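PDB 6PQ9: beta-lactamase from Escherichia coli, which probably hydrolyses beta-lactam antibiotics to substituted beta-amino acids, a reaction that underlies resistance to these drugs. Local coordinates for residues 139-144 and 148-153; 76-81 and 123-128; 164-169 and 175-180; 265-270 and 287-292. The protein carries 1 engineered substitution. All coordinates share one frame; numbering follows the deposited sequence. Where two conformers were deposited one is given.

Interaction 1: 139-144 and 148-153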
loop_
_atom_site.group_PDB
_atom_site.type_symbol
_atom_site.label_atom_id
_atom_site.label_comp_id
_atom_site.label_asym_id
_atom_site.label_seq_id
_atom_site.Cartn_x
_atom_site.Cartn_y
_atom_site.Cartn_z
ATOM N N ILE A 139 5.730 -15.629 2.599
ATOM C CA ILE A 139 4.895 -16.803 2.836
ATOM C C ILE A 139 3.646 -16.758 1.957
ATOM O O ILE A 139 3.289 -17.744 1.295
ATOM C CB ILE A 139 4.534 -16.904 4.330
ATOM C CG1 ILE A 139 5.763 -17.284 5.156
ATOM C CG2 ILE A 139 3.392 -17.896 4.554
ATOM C CD1 ILE A 139 5.642 -16.890 6.608
ATOM N N LEU A 140 2.972 -15.601 1.919
ATOM C CA LEU A 140 1.743 -15.506 1.135
ATOM C C LEU A 140 2.021 -15.513 -0.366
ATOM O O LEU A 140 1.188 -16.006 -1.133
ATOM C CB LEU A 140 0.951 -14.258 1.533
ATOM C CG LEU A 140 0.417 -14.288 2.970
ATOM C CD1 LEU A 140 -0.204 -12.952 3.337
ATOM C CD2 LEU A 140 -0.578 -15.436 3.180
ATOM N N PHE A 141 3.154 -14.955 -0.813
ATOM C CA PHE A 141 3.499 -15.044 -2.233
ATOM C C PHE A 141 3.612 -16.495 -2.655
ATOM O O PHE A 141 3.091 -16.891 -3.706
ATOM C CB PHE A 141 4.818 -14.323 -2.534
ATOM C CG PHE A 141 4.653 -12.909 -3.042
ATOM C CD1 PHE A 141 3.815 -12.623 -4.120
ATOM C CD2 PHE A 141 5.342 -11.862 -2.442
ATOM C CE1 PHE A 141 3.663 -11.306 -4.582
ATOM C CE2 PHE A 141 5.193 -10.556 -2.893
ATOM C CZ PHE A 141 4.353 -10.280 -3.969
ATOM N N ARG A 142 4.305 -17.299 -1.839
ATOM C CA ARG A 142 4.390 -18.735 -2.077
ATOM C C ARG A 142 3.007 -19.361 -2.134
ATOM O O ARG A 142 2.744 -20.219 -2.987
ATOM C CB ARG A 142 5.232 -19.398 -0.982
ATOM C CG ARG A 142 6.729 -19.297 -1.215
ATOM C CD ARG A 142 7.527 -19.349 0.074
ATOM N NE ARG A 142 7.857 -20.717 0.468
ATOM C CZ ARG A 142 9.050 -21.296 0.279
ATOM N NH1 ARG A 142 9.266 -22.553 0.687
ATOM N NH2 ARG A 142 10.035 -20.620 -0.313
ATOM N N PHE A 143 2.101 -18.919 -1.252
ATOM C CA PHE A 143 0.765 -19.509 -1.187
ATOM C C PHE A 143 -0.015 -19.276 -2.476
ATOM O O PHE A 143 -0.747 -20.161 -2.928
ATOM C CB PHE A 143 -0.003 -18.964 0.019
ATOM C CG PHE A 143 -1.393 -19.529 0.160
ATOM C CD1 PHE A 143 -1.588 -20.892 0.391
ATOM C CD2 PHE A 143 -2.508 -18.708 0.064
ATOM C CE1 PHE A 143 -2.874 -21.427 0.524
ATOM C CE2 PHE A 143 -3.807 -19.238 0.198
ATOM C CZ PHE A 143 -3.983 -20.607 0.427
ATOM N N VAL A 144 0.126 -18.090 -3.084
ATOM C CA VAL A 144 -0.629 -17.767 -4.292
ATOM C C VAL A 144 0.129 -18.085 -5.573
ATOM O O VAL A 144 -0.373 -17.783 -6.663
ATOM C CB VAL A 144 -1.043 -16.284 -4.344
ATOM C CG1 VAL A 144 -2.002 -15.964 -3.222
ATOM C CG2 VAL A 144 0.185 -15.368 -4.322
ATOM N N ASN A 148 4.506 -13.375 -10.232
ATOM C CA ASN A 148 3.825 -13.298 -11.516
ATOM C C ASN A 148 2.335 -13.598 -11.378
ATOM O O ASN A 148 1.506 -12.966 -12.046
ATOM C CB ASN A 148 4.479 -14.252 -12.514
ATOM C CG ASN A 148 3.946 -14.059 -13.929
ATOM O OD1 ASN A 148 3.360 -14.974 -14.516
ATOM N ND2 ASN A 148 4.129 -12.856 -14.476
ATOM N N LYS A 149 1.972 -14.541 -10.500
ATOM C CA LYS A 149 0.557 -14.833 -10.276
ATOM C C LYS A 149 -0.184 -13.608 -9.765
ATOM O O LYS A 149 -1.311 -13.335 -10.198
ATOM C CB LYS A 149 0.387 -15.985 -9.283
ATOM C CG LYS A 149 0.726 -17.369 -9.804
ATOM C CD LYS A 149 0.379 -17.530 -11.269
ATOM C CE LYS A 149 0.198 -18.994 -11.646
ATOM N NZ LYS A 149 -1.195 -19.471 -11.345
ATOM N N VAL A 150 0.420 -12.865 -8.827
ATOM C CA VAL A 150 -0.225 -11.650 -8.339
ATOM C C VAL A 150 -0.318 -10.620 -9.460
ATOM O O VAL A 150 -1.336 -9.926 -9.602
ATOM C CB VAL A 150 0.509 -11.084 -7.100
ATOM C CG1 VAL A 150 -0.270 -9.906 -6.514
ATOM C CG2 VAL A 150 0.694 -12.156 -6.031
ATOM N N HIS A 151 0.738 -10.505 -10.277
ATOM C CA HIS A 151 0.710 -9.558 -11.391
ATOM C C HIS A 151 -0.416 -9.881 -12.368
ATOM O O HIS A 151 -1.124 -8.980 -12.832
ATOM C CB HIS A 151 2.041 -9.549 -12.141
ATOM C CG HIS A 151 1.930 -8.969 -13.519
ATOM N ND1 HIS A 151 2.033 -7.614 -13.765
ATOM C CD2 HIS A 151 1.676 -9.553 -14.718
ATOM C CE1 HIS A 151 1.865 -7.391 -15.058
ATOM N NE2 HIS A 151 1.642 -8.549 -15.657
ATOM N N ASN A 152 -0.577 -11.165 -12.704
ATOM C CA ASN A 152 -1.654 -11.575 -13.598
ATOM C C ASN A 152 -3.019 -11.276 -12.999
ATOM O O ASN A 152 -3.923 -10.802 -13.697
ATOM C CB ASN A 152 -1.539 -13.063 -13.913
ATOM C CG ASN A 152 -0.292 -13.395 -14.704
ATOM O OD1 ASN A 152 0.245 -12.549 -15.434
ATOM N ND2 ASN A 152 0.179 -14.630 -14.567
ATOM N N PHE A 153 -3.192 -11.562 -11.704
ATOM C CA PHE A 153 -4.485 -11.347 -11.059
ATOM C C PHE A 153 -4.880 -9.871 -11.088
ATOM O O PHE A 153 -6.036 -9.530 -11.368
ATOM C CB PHE A 153 -4.428 -11.886 -9.630
ATOM C CG PHE A 153 -5.468 -11.302 -8.722
ATOM C CD1 PHE A 153 -6.762 -11.801 -8.724
ATOM C CD2 PHE A 153 -5.153 -10.247 -7.873
ATOM C CE1 PHE A 153 -7.715 -11.268 -7.900
ATOM C CE2 PHE A 153 -6.110 -9.702 -7.055
ATOM C CZ PHE A 153 -7.394 -10.221 -7.060
#

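Interaction 2: 76-81 and 123-128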
loop_
_atom_site.group_PDB
_atom_site.type_symbol
_atom_site.label_atom_id
_atom_site.label_comp_id
_atom_site.label_asym_id
_atom_site.label_seq_id
_atom_site.Cartn_x
_atom_site.Cartn_y
_atom_site.Cartn_z
ATOM N N LEU A 76 -5.234 -8.883 -1.698
ATOM C CA LEU A 76 -6.286 -9.153 -2.684
ATOM C C LEU A 76 -6.117 -10.530 -3.317
ATOM O O LEU A 76 -7.068 -11.314 -3.397
ATOM C CB LEU A 76 -6.276 -8.085 -3.783
ATOM C CG LEU A 76 -6.594 -6.647 -3.378
ATOM C CD1 LEU A 76 -6.501 -5.742 -4.584
ATOM C CD2 LEU A 76 -7.953 -6.529 -2.693
ATOM N N ALA A 77 -4.902 -10.844 -3.767
ATOM C CA ALA A 77 -4.697 -12.105 -4.462
ATOM C C ALA A 77 -4.953 -13.296 -3.545
ATOM O O ALA A 77 -5.539 -14.298 -3.978
ATOM C CB ALA A 77 -3.289 -12.161 -5.051
ATOM N N VAL A 78 -4.531 -13.211 -2.274
ATOM C CA VAL A 78 -4.727 -14.316 -1.333
ATOM C C VAL A 78 -6.212 -14.521 -1.055
ATOM O O VAL A 78 -6.728 -15.648 -1.073
ATOM C CB VAL A 78 -3.956 -14.056 -0.023
ATOM C CG1 VAL A 78 -4.339 -15.103 1.068
ATOM C CG2 VAL A 78 -2.445 -14.015 -0.259
ATOM N N LEU A 79 -6.924 -13.424 -0.777
ATOM C CA LEU A 79 -8.332 -13.543 -0.425
ATOM C C LEU A 79 -9.145 -14.014 -1.617
ATOM O O LEU A 79 -10.052 -14.841 -1.471
ATOM C CB LEU A 79 -8.850 -12.207 0.106
ATOM C CG LEU A 79 -8.212 -11.881 1.461
ATOM C CD1 LEU A 79 -8.463 -10.432 1.893
ATOM C CD2 LEU A 79 -8.696 -12.886 2.511
ATOM N N ASP A 80 -8.805 -13.524 -2.810
ATOM C CA ASP A 80 -9.480 -13.973 -4.022
ATOM C C ASP A 80 -9.351 -15.480 -4.192
ATOM O O ASP A 80 -10.340 -16.177 -4.456
ATOM C CB ASP A 80 -8.912 -13.242 -5.233
ATOM C CG ASP A 80 -9.621 -13.620 -6.513
ATOM O OD1 ASP A 80 -10.794 -13.212 -6.655
ATOM O OD2 ASP A 80 -9.016 -14.333 -7.357
ATOM N N LYS A 81 -8.135 -15.998 -4.030
ATOM C CA LYS A 81 -7.911 -17.439 -4.047
ATOM C C LYS A 81 -8.743 -18.151 -2.984
ATOM O O LYS A 81 -9.334 -19.197 -3.262
ATOM C CB LYS A 81 -6.426 -17.711 -3.850
ATOM C CG LYS A 81 -6.040 -19.141 -3.536
ATOM C CD LYS A 81 -4.538 -19.270 -3.734
ATOM C CE LYS A 81 -3.998 -20.586 -3.268
ATOM N NZ LYS A 81 -4.605 -21.708 -4.009
ATOM N N GLU A 123 -3.881 -15.087 10.569
ATOM C CA GLU A 123 -2.817 -14.475 11.357
ATOM C C GLU A 123 -1.663 -13.991 10.472
ATOM O O GLU A 123 -1.068 -12.939 10.744
ATOM C CB GLU A 123 -2.307 -15.443 12.427
ATOM C CG GLU A 123 -1.232 -14.800 13.321
ATOM C CD GLU A 123 -0.569 -15.770 14.293
ATOM O OE1 GLU A 123 -1.132 -16.853 14.550
ATOM O OE2 GLU A 123 0.515 -15.430 14.818
ATOM N N ILE A 124 -1.331 -14.736 9.414
ATOM C CA ILE A 124 -0.276 -14.297 8.502
ATOM C C ILE A 124 -0.704 -13.042 7.745
ATOM O O ILE A 124 0.106 -12.136 7.513
ATOM C CB ILE A 124 0.107 -15.431 7.532
ATOM C CG1 ILE A 124 0.499 -16.695 8.304
ATOM C CG2 ILE A 124 1.239 -14.982 6.611
ATOM C CD1 ILE A 124 0.364 -17.967 7.502
ATOM N N LEU A 125 -1.977 -12.975 7.340
ATOM C CA LEU A 125 -2.483 -11.805 6.632
ATOM C C LEU A 125 -2.496 -10.574 7.526
ATOM O O LEU A 125 -2.182 -9.467 7.075
ATOM C CB LEU A 125 -3.896 -12.079 6.124
ATOM C CG LEU A 125 -4.052 -12.585 4.699
ATOM C CD1 LEU A 125 -5.516 -12.902 4.480
ATOM C CD2 LEU A 125 -3.545 -11.534 3.726
ATOM N N LYS A 126 -2.922 -10.740 8.775
ATOM C CA LYS A 126 -2.934 -9.627 9.711
ATOM C C LYS A 126 -1.525 -9.053 9.884
ATOM O O LYS A 126 -1.318 -7.838 9.765
ATOM C CB LYS A 126 -3.530 -10.100 11.039
ATOM C CG LYS A 126 -3.379 -9.129 12.198
ATOM C CD LYS A 126 -4.314 -7.933 12.061
ATOM C CE LYS A 126 -4.342 -7.119 13.342
ATOM N NZ LYS A 126 -4.789 -5.714 13.100
ATOM N N ALA A 127 -0.537 -9.922 10.121
ATOM C CA ALA A 127 0.849 -9.465 10.242
ATOM C C ALA A 127 1.318 -8.739 8.984
ATOM O O ALA A 127 2.015 -7.718 9.064
ATOM C CB ALA A 127 1.774 -10.652 10.523
ATOM N N THR A 128 0.977 -9.278 7.811
ATOM C CA THR A 128 1.484 -8.729 6.561
ATOM C C THR A 128 0.856 -7.375 6.244
ATOM O O THR A 128 1.560 -6.440 5.849
ATOM C CB THR A 128 1.227 -9.724 5.433
ATOM O OG1 THR A 128 1.813 -10.987 5.777
ATOM C CG2 THR A 128 1.800 -9.214 4.112
#

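Interaction 3: 164-169 and 175-180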
loop_
_atom_site.group_PDB
_atom_site.type_symbol
_atom_site.label_atom_id
_atom_site.label_comp_id
_atom_site.label_asym_id
_atom_site.label_seq_id
_atom_site.Cartn_x
_atom_site.Cartn_y
_atom_site.Cartn_z
ATOM N N ILE A 164 4.870 -6.206 -10.639
ATOM C CA ILE A 164 5.114 -6.957 -9.409
ATOM C C ILE A 164 6.084 -8.075 -9.779
ATOM O O ILE A 164 5.670 -9.111 -10.310
ATOM C CB ILE A 164 3.821 -7.518 -8.795
ATOM C CG1 ILE A 164 2.900 -6.375 -8.338
ATOM C CG2 ILE A 164 4.122 -8.488 -7.627
ATOM C CD1 ILE A 164 1.507 -6.854 -7.887
ATOM N N LYS A 165 7.375 -7.881 -9.485
ATOM C CA LYS A 165 8.401 -8.832 -9.892
ATOM C C LYS A 165 9.250 -9.404 -8.765
ATOM O O LYS A 165 9.891 -10.430 -8.984
ATOM C CB LYS A 165 9.335 -8.190 -10.935
ATOM C CG LYS A 165 8.563 -7.573 -12.091
ATOM C CD LYS A 165 9.332 -7.566 -13.385
ATOM C CE LYS A 165 8.385 -7.357 -14.576
ATOM N NZ LYS A 165 7.197 -8.280 -14.532
ATOM N N ALA A 166 9.284 -8.792 -7.580
ATOM C CA ALA A 166 10.250 -9.178 -6.554
ATOM C C ALA A 166 9.583 -9.419 -5.208
ATOM O O ALA A 166 8.720 -8.642 -4.780
ATOM C CB ALA A 166 11.333 -8.114 -6.370
ATOM N N THR A 167 10.008 -10.490 -4.535
ATOM C CA THR A 167 9.595 -10.754 -3.171
ATOM C C THR A 167 10.346 -9.830 -2.215
ATOM O O THR A 167 11.200 -9.032 -2.612
ATOM C CB THR A 167 9.852 -12.210 -2.802
ATOM O OG1 THR A 167 11.264 -12.430 -2.736
ATOM C CG2 THR A 167 9.246 -13.138 -3.829
ATOM N N GLU A 168 10.023 -9.923 -0.929
ATOM C CA GLU A 168 10.751 -9.101 0.030
ATOM C C GLU A 168 12.200 -9.555 0.140
ATOM O O GLU A 168 13.117 -8.722 0.164
ATOM C CB GLU A 168 10.055 -9.127 1.388
ATOM C CG GLU A 168 8.816 -8.219 1.449
ATOM C CD GLU A 168 9.171 -6.746 1.419
ATOM O OE1 GLU A 168 10.359 -6.419 1.654
ATOM O OE2 GLU A 168 8.270 -5.907 1.169
ATOM N N GLU A 169 12.426 -10.872 0.162
ATOM C CA GLU A 169 13.784 -11.395 0.258
ATOM C C GLU A 169 14.625 -10.964 -0.937
ATOM O O GLU A 169 15.804 -10.627 -0.780
ATOM C CB GLU A 169 13.744 -12.918 0.376
ATOM C CG GLU A 169 15.085 -13.588 0.102
ATOM C CD GLU A 169 15.042 -15.078 0.362
ATOM O OE1 GLU A 169 13.964 -15.681 0.145
ATOM O OE2 GLU A 169 16.074 -15.646 0.792
ATOM N N TRP A 175 20.318 -3.006 -4.322
ATOM C CA TRP A 175 19.576 -1.769 -4.136
ATOM C C TRP A 175 18.541 -1.540 -5.229
ATOM O O TRP A 175 17.485 -0.960 -4.960
ATOM C CB TRP A 175 20.568 -0.606 -4.084
ATOM C CG TRP A 175 19.958 0.731 -4.212
ATOM C CD1 TRP A 175 19.890 1.484 -5.338
ATOM C CD2 TRP A 175 19.332 1.498 -3.174
ATOM N NE1 TRP A 175 19.255 2.672 -5.076
ATOM C CE2 TRP A 175 18.910 2.716 -3.754
ATOM C CE3 TRP A 175 19.089 1.279 -1.811
ATOM C CZ2 TRP A 175 18.250 3.723 -3.018
ATOM C CZ3 TRP A 175 18.431 2.276 -1.079
ATOM C CH2 TRP A 175 18.015 3.480 -1.690
ATOM N N ASN A 176 18.823 -1.993 -6.457
ATOM C CA ASN A 176 17.979 -1.684 -7.607
ATOM C C ASN A 176 16.708 -2.515 -7.665
ATOM O O ASN A 176 15.769 -2.119 -8.367
ATOM C CB ASN A 176 18.754 -1.881 -8.917
ATOM C CG ASN A 176 19.446 -3.238 -9.000
ATOM O OD1 ASN A 176 18.796 -4.280 -9.075
ATOM N ND2 ASN A 176 20.777 -3.224 -9.004
ATOM N N VAL A 177 16.656 -3.643 -6.948
ATOM C CA VAL A 177 15.561 -4.598 -7.122
ATOM C C VAL A 177 14.220 -3.950 -6.790
ATOM O O VAL A 177 13.202 -4.242 -7.433
ATOM C CB VAL A 177 15.795 -5.872 -6.277
ATOM C CG1 VAL A 177 14.587 -6.820 -6.369
ATOM C CG2 VAL A 177 17.074 -6.607 -6.705
ATOM N N GLN A 178 14.196 -3.056 -5.794
ATOM C CA GLN A 178 12.947 -2.429 -5.366
ATOM C C GLN A 178 12.292 -1.629 -6.482
ATOM O O GLN A 178 11.076 -1.408 -6.436
ATOM C CB GLN A 178 13.186 -1.517 -4.162
ATOM C CG GLN A 178 13.999 -0.265 -4.510
ATOM C CD GLN A 178 14.558 0.440 -3.295
ATOM O OE1 GLN A 178 13.830 0.715 -2.337
ATOM N NE2 GLN A 178 15.856 0.753 -3.327
ATOM N N TYR A 179 13.055 -1.210 -7.495
ATOM C CA TYR A 179 12.456 -0.450 -8.587
ATOM C C TYR A 179 11.721 -1.331 -9.584
ATOM O O TYR A 179 11.005 -0.808 -10.449
ATOM C CB TYR A 179 13.526 0.379 -9.306
ATOM C CG TYR A 179 14.123 1.473 -8.451
ATOM C CD1 TYR A 179 13.507 2.715 -8.357
ATOM C CD2 TYR A 179 15.305 1.271 -7.747
ATOM C CE1 TYR A 179 14.044 3.726 -7.583
ATOM C CE2 TYR A 179 15.854 2.283 -6.960
ATOM C CZ TYR A 179 15.214 3.516 -6.884
ATOM O OH TYR A 179 15.730 4.544 -6.106
ATOM N N THR A 180 11.869 -2.648 -9.487
ATOM C CA THR A 180 11.104 -3.529 -10.352
ATOM C C THR A 180 9.701 -3.809 -9.827
ATOM O O THR A 180 8.900 -4.413 -10.546
ATOM C CB THR A 180 11.872 -4.834 -10.570
ATOM O OG1 THR A 180 11.830 -5.645 -9.383
ATOM C CG2 THR A 180 13.324 -4.508 -10.927
#

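Interaction 4: 265-270 and 287-292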
loop_
_atom_site.group_PDB
_atom_site.type_symbol
_atom_site.label_atom_id
_atom_site.label_comp_id
_atom_site.label_asym_id
_atom_site.label_seq_id
_atom_site.Cartn_x
_atom_site.Cartn_y
_atom_site.Cartn_z
ATOM N N PHE A 265 -12.883 8.836 -0.465
ATOM C CA PHE A 265 -12.013 8.956 -1.628
ATOM C C PHE A 265 -10.785 8.069 -1.465
ATOM O O PHE A 265 -10.285 7.880 -0.356
ATOM C CB PHE A 265 -11.588 10.414 -1.893
ATOM C CG PHE A 265 -10.799 11.068 -0.779
ATOM C CD1 PHE A 265 -11.447 11.681 0.294
ATOM C CD2 PHE A 265 -9.407 11.134 -0.836
ATOM C CE1 PHE A 265 -10.723 12.314 1.316
ATOM C CE2 PHE A 265 -8.674 11.775 0.169
ATOM C CZ PHE A 265 -9.332 12.364 1.244
ATOM N N ALA A 266 -10.325 7.497 -2.577
ATOM C CA ALA A 266 -9.076 6.744 -2.610
ATOM C C ALA A 266 -7.937 7.670 -3.029
ATOM O O ALA A 266 -8.087 8.489 -3.944
ATOM C CB ALA A 266 -9.178 5.568 -3.582
ATOM N N ILE A 267 -6.804 7.553 -2.343
ATOM C CA ILE A 267 -5.669 8.443 -2.551
ATOM C C ILE A 267 -4.392 7.627 -2.426
ATOM O O ILE A 267 -4.307 6.705 -1.608
ATOM C CB ILE A 267 -5.675 9.616 -1.550
ATOM C CG1 ILE A 267 -4.464 10.530 -1.765
ATOM C CG2 ILE A 267 -5.688 9.089 -0.118
ATOM C CD1 ILE A 267 -4.504 11.813 -0.947
ATOM N N ALA A 268 -3.408 7.958 -3.260
ATOM C CA ALA A 268 -2.094 7.335 -3.238
ATOM C C ALA A 268 -1.058 8.435 -3.394
ATOM O O ALA A 268 -1.186 9.271 -4.291
ATOM C CB ALA A 268 -1.950 6.297 -4.355
ATOM N N VAL A 269 -0.063 8.459 -2.503
ATOM C CA VAL A 269 1.062 9.390 -2.595
ATOM C C VAL A 269 2.360 8.591 -2.553
ATOM O O VAL A 269 2.594 7.832 -1.603
ATOM C CB VAL A 269 1.044 10.456 -1.481
ATOM C CG1 VAL A 269 2.185 11.486 -1.706
ATOM C CG2 VAL A 269 -0.320 11.160 -1.425
ATOM N N TYR A 270 3.208 8.776 -3.576
ATOM C CA TYR A 270 4.528 8.149 -3.685
ATOM C C TYR A 270 5.605 9.230 -3.645
ATOM O O TYR A 270 5.743 10.004 -4.597
ATOM C CB TYR A 270 4.634 7.334 -4.972
ATOM C CG TYR A 270 3.619 6.230 -5.027
ATOM C CD1 TYR A 270 2.346 6.458 -5.532
ATOM C CD2 TYR A 270 3.919 4.963 -4.540
ATOM C CE1 TYR A 270 1.400 5.456 -5.554
ATOM C CE2 TYR A 270 2.979 3.950 -4.559
ATOM C CZ TYR A 270 1.717 4.209 -5.061
ATOM O OH TYR A 270 0.769 3.219 -5.084
ATOM N N GLU A 287 0.679 16.690 3.919
ATOM C CA GLU A 287 0.213 17.992 3.451
ATOM C C GLU A 287 -0.629 17.851 2.198
ATOM O O GLU A 287 -1.662 18.515 2.058
ATOM C CB GLU A 287 1.393 18.927 3.193
ATOM C CG GLU A 287 2.082 19.400 4.447
ATOM C CD GLU A 287 1.269 20.415 5.220
ATOM O OE1 GLU A 287 1.790 20.933 6.228
ATOM O OE2 GLU A 287 0.112 20.695 4.834
ATOM N N ILE A 288 -0.191 17.003 1.271
ATOM C CA ILE A 288 -0.957 16.768 0.055
ATOM C C ILE A 288 -2.325 16.202 0.404
ATOM O O ILE A 288 -3.362 16.697 -0.061
ATOM C CB ILE A 288 -0.173 15.841 -0.893
ATOM C CG1 ILE A 288 1.039 16.589 -1.467
ATOM C CG2 ILE A 288 -1.075 15.290 -1.983
ATOM C CD1 ILE A 288 1.866 15.766 -2.403
ATOM N N CYS A 289 -2.352 15.188 1.273
ATOM C CA CYS A 289 -3.630 14.636 1.711
ATOM C C CYS A 289 -4.511 15.709 2.345
ATOM O O CYS A 289 -5.708 15.796 2.054
ATOM C CB CYS A 289 -3.409 13.489 2.687
ATOM S SG CYS A 289 -4.947 12.602 3.023
ATOM N N LYS A 290 -3.933 16.533 3.216
ATOM C CA LYS A 290 -4.695 17.600 3.863
ATOM C C LYS A 290 -5.289 18.560 2.834
ATOM O O LYS A 290 -6.468 18.924 2.920
ATOM C CB LYS A 290 -3.799 18.343 4.856
ATOM C CG LYS A 290 -4.503 19.422 5.652
ATOM C CD LYS A 290 -5.483 18.822 6.636
ATOM C CE LYS A 290 -6.025 19.875 7.581
ATOM N NZ LYS A 290 -7.009 20.749 6.912
ATOM N N SER A 291 -4.496 18.966 1.839
ATOM C CA SER A 291 -5.011 19.855 0.796
ATOM C C SER A 291 -6.187 19.225 0.063
ATOM O O SER A 291 -7.194 19.891 -0.209
ATOM C CB SER A 291 -3.907 20.198 -0.203
ATOM O OG SER A 291 -2.878 20.939 0.417
ATOM N N VAL A 292 -6.057 17.945 -0.302
ATOM C CA VAL A 292 -7.146 17.250 -0.980
ATOM C C VAL A 292 -8.356 17.141 -0.060
ATOM O O VAL A 292 -9.503 17.332 -0.484
ATOM C CB VAL A 292 -6.670 15.870 -1.466
ATOM C CG1 VAL A 292 -7.847 15.031 -1.951
ATOM C CG2 VAL A 292 -5.584 16.021 -2.554
#

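Interaction 1: 139-144 and 148-153
V150 meets both F141 and V144 through a single methyl group, CG2. The tighter of the two contacts is with the F141 ring, whose CE1 lies 3.4 Å from V150 CG2. The methyl arrives at the edge of the ring and near its plane, and the two side chains stand roughly at right angles to each other. The same methyl packs against V144 CG2 at 3.7 Å. With CG2 of V150 anti to the carbonyl carbon and CG1 anti to the backbone N (chi1 -174°), one branch faces 139-144 while CG1 serves another neighbour, I164. A polar atom borders this apolar patch: V144 O lies 3.3 Å from K149 CB, a van der Waals approach, and the bent lysine chain then leads its amine away. The segments belong to two consecutive helices, 134-144 and 147-156, joined by a tight connection in the all-helical domain of class A beta-lactamases. The axes of 139-144 and 148-153 pass 9.7 Å apart at 70°, and the backbones come nearest at V144 and K149, with 6.8 Å between V144 CA and K149 CA. F141 also packs edge-to-face with Y70 and touches L74 and I164. V144 is backed by V78 of helix 70-85, the same helix whose D80 meets F153 farther along helix 147-156.

Interaction 2: 76-81 and 123-128
L79 and L125 carry this buried contact, which is apolar throughout and joins helices 70-85 and 121-130 in the core of the all-helical domain of the class A fold. L79 CD2 lies 3.7 Å from L125 CD1, so one methyl of each leucine meets the other, and L79 CG is close behind. The CB of L79 does not head straight for the partner helix; placing CG anti to the carbonyl carbon (chi1 -68°) is what brings CD2 across. L125 does point at the other helix. One side-chain hydrogen bond lies within 123-128: T128 OG1 donates to I124 O at 2.7 Å, from the opposite face of the carbonyl plane to that used by T128 N, so a buried hydroxyl is satisfied by its own helix. Helix 134-144 closes one side of the pair through L140, which touches V78, L125 and T128; helix 203-214 flanks L79 through S205 and L209, and helix 147-156 lies against L76 and A77.

Interaction 3: 164-169 and 175-180
The contact between A166 and K165 on one side and V177 and T180 on the other is van der Waals packing across the omega loop of the class A fold, where the chain entering and the chain leaving the loop come together. A166 CB lies 3.5 Å from V177 CG1, the one apolar side-chain pair, and 3.9 Å from T180 OG1, so the alanine methyl touches both a valine branch and a hydroxyl. K165 lies alongside T180: its CG is 3.5 Å from T180 O, after which the chain carries the amine away. T180 OG1 is held by its own segment. Set between the backbone N and the carbonyl carbon (chi1 73°), it donates to V177 O at 2.8 Å in the carbonyl plane, and T180 N binds the same oxygen. Farther along, Q178 NE2 donates to W175 O at 2.9 Å while sitting over the centre of one face of the W175 ring. The entering segment gains polar anchoring from beyond the contact, since N181 OD1 accepts from both K165 N and A166 N. In the leaving segment, T180 O accepts from S163 OG. Close fit thus joins the two segments directly, while hydrogen bonds to neighbouring residues and turns within 175-180 set the shape of each.

Interaction 4: 265-270 and 287-292
I267 reaches from the strand to C289 on the helix. Its CB faces the helix and carries CG2 between the backbone N and the carbonyl carbon, while CG1 continues anti to the backbone N (chi1 179°). With chi2 also extended, the terminal CD1 ends against C289, 4.0 Å from C289 CA and 4.1 Å from both C289 CB and C289 SG. The isoleucine tip therefore rests against the helix backbone as well as the sulfur. I267 also touches V47 of the adjacent strand 42-49. This is the packing of the C-terminal helix on the five-stranded antiparallel sheet of the alpha/beta domain of class A beta-lactamases. Strand 264-274 is the middle strand, and its segment runs at 151° to the helix segment, nearly antiparallel, so contacts follow one another along both. F265 CE2 lies 4.0 Å from V292 CG1, which approaches the ring obliquely, and at the other end V269 CG2 is 4.2 Å from I288 CG2. Helix 25-37 covers a further side of I288 through I32 and L36.

Interactions 1 and 2 belong to one helical cluster, their centres 11 Å apart, and helix 134-144 packs against both helices of interaction 2. Interaction 1 also joins interaction 3 through I164 at the start of the omega loop. Interaction 4 lies on the opposite side of the chain's centre from all three, at the sheet. Burial separates them: 2 and 4 are wholly buried, 2 being aliphatic alone while 4 adds a phenylalanine ring and a cysteine sulfur, whereas 1 and 3 reach the surface, where a lysine stem lies against a backbone oxygen. Interaction 4 buries the most area, 254 Å², and interaction 2 the least, 113 Å².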